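Local coordinates for protein putative oxidoreductase with NAD(P)-binding Rossmann-fold domain (Clostridium difficile, PDB 3UUW) that is probably an NAD(P)-dependent oxidoreductase of the Gfo/Idh/MocA family, binding its dinucleotide cofactor in a Rossmann-fold domain, at residues Glu61-Ala64 with Cys69-Leu72. Sequence-based numbering, arbitrary orientation.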
loop_
_atom_site.group_PDB
_atom_site.type_symbol
_atom_site.label_atom_id
_atom_site.label_comp_id
_atom_site.label_asym_id
_atom_site.label_seq_id
_atom_site.Cartn_x
_atom_site.Cartn_y
_atom_site.Cartn_z
ATOM N N GLU A 61 -34.686 -12.559 -35.466
ATOM C CA GLU A 61 -36.139 -12.634 -35.424
ATOM C C GLU A 61 -36.663 -13.921 -34.806
ATOM O O GLU A 61 -37.546 -13.870 -33.963
ATOM C CB GLU A 61 -36.743 -12.415 -36.810
ATOM C CG GLU A 61 -36.526 -11.025 -37.368
ATOM C CD GLU A 61 -35.156 -10.797 -38.014
ATOM O OE1 GLU A 61 -34.349 -11.754 -38.130
ATOM O OE2 GLU A 61 -34.902 -9.634 -38.421
ATOM N N SER A 62 -36.113 -15.066 -35.196
ATOM C CA SER A 62 -36.578 -16.338 -34.650
ATOM C C SER A 62 -36.350 -16.429 -33.147
ATOM O O SER A 62 -37.161 -17.003 -32.426
ATOM C CB SER A 62 -35.927 -17.527 -35.356
ATOM O OG SER A 62 -34.529 -17.532 -35.199
ATOM N N LEU A 63 -35.238 -15.878 -32.670
ATOM C CA LEU A 63 -34.969 -15.907 -31.239
ATOM C C LEU A 63 -35.928 -14.975 -30.497
ATOM O O LEU A 63 -36.526 -15.362 -29.490
ATOM C CB LEU A 63 -33.522 -15.512 -30.949
ATOM C CG LEU A 63 -33.104 -15.409 -29.475
ATOM C CD1 LEU A 63 -33.314 -16.753 -28.711
ATOM C CD2 LEU A 63 -31.653 -14.943 -29.391
ATOM N N ALA A 64 -36.064 -13.751 -30.998
ATOM C CA ALA A 64 -36.886 -12.737 -30.344
ATOM C C ALA A 64 -38.325 -13.193 -30.166
ATOM O O ALA A 64 -38.950 -12.879 -29.168
ATOM C CB ALA A 64 -36.838 -11.427 -31.111
ATOM N N CYS A 69 -37.318 -11.000 -23.324
ATOM C CA CYS A 69 -36.258 -10.001 -23.244
ATOM C C CYS A 69 -34.979 -10.522 -23.883
ATOM O O CYS A 69 -34.775 -11.740 -24.017
ATOM C CB CYS A 69 -36.004 -9.598 -21.793
ATOM S SG CYS A 69 -35.287 -10.897 -20.734
ATOM N N ILE A 70 -34.118 -9.584 -24.264
ATOM C CA ILE A 70 -32.876 -9.875 -24.943
ATOM C C ILE A 70 -31.745 -9.044 -24.359
ATOM O O ILE A 70 -31.911 -7.841 -24.122
ATOM C CB ILE A 70 -32.975 -9.519 -26.444
ATOM C CG1 ILE A 70 -34.052 -10.366 -27.151
ATOM C CG2 ILE A 70 -31.601 -9.644 -27.157
ATOM C CD1 ILE A 70 -33.662 -11.785 -27.441
ATOM N N PHE A 71 -30.610 -9.704 -24.136
ATOM C CA PHE A 71 -29.318 -9.053 -23.849
ATOM C C PHE A 71 -28.603 -8.956 -25.199
ATOM O O PHE A 71 -28.355 -9.968 -25.868
ATOM C CB PHE A 71 -28.484 -9.868 -22.835
ATOM C CG PHE A 71 -28.876 -9.641 -21.408
ATOM C CD1 PHE A 71 -29.996 -10.235 -20.874
ATOM C CD2 PHE A 71 -28.090 -8.852 -20.587
ATOM C CE1 PHE A 71 -30.355 -10.022 -19.565
ATOM C CE2 PHE A 71 -28.449 -8.633 -19.269
ATOM C CZ PHE A 71 -29.570 -9.210 -18.766
ATOM N N LEU A 72 -28.351 -7.723 -25.619
ATOM C CA LEU A 72 -27.733 -7.413 -26.904
ATOM C C LEU A 72 -26.308 -6.881 -26.720
ATOM O O LEU A 72 -26.081 -5.830 -26.112
ATOM C CB LEU A 72 -28.593 -6.367 -27.623
ATOM C CG LEU A 72 -28.065 -5.868 -28.942
ATOM C CD1 LEU A 72 -27.972 -6.987 -29.964
ATOM C CD2 LEU A 72 -28.982 -4.752 -29.449
#
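Leu63 meets Ile70 with CG anti to the backbone N (chi1 176°), which carries the isobutyl group off the helix and over to the strand, while Ile70 sets CG1 opposite its own carbonyl carbon (chi1 -62°). A bent second torsion (chi2 -76°) then folds the isoleucine chain and turns its terminal methyl CD1 to the helix. The two side chains cross at a slant. CD1 of Ile70 faces the CG-CD2 side of Leu63, 4.2 Å from both CG and CD2, a loose van der Waals contact. The same CD1 of Ile70 lies 4.4 Å from CA of Ala64, whose methyl points past the strand. The main chains stay well apart, the CA atoms of Ala64 and Ile70 being 7.3 Å from each other, and what joins them is purely apolar and buried, a single isoleucine set against two consecutive helix residues.

Beyond this contact, Leu63 also packs on Ile12 of the neighbouring strand 8-12 and on Phe57, while Ala64 touches Leu86 of helix 79-88. Backbone bonds from Cys69 and Phe71 to strand 8-12 on one side, and from Ile70 to strand 92-95 on the other, hold strand 69-72 inside the parallel sheet. Helix 60-64 is the final helical turn of the beta-alpha-beta crossover that runs from strand 33-38, by way of helix 42-52, to strand 69-72, and its apolar packing on that last strand belongs to the parallel sheet of the Rossmann fold.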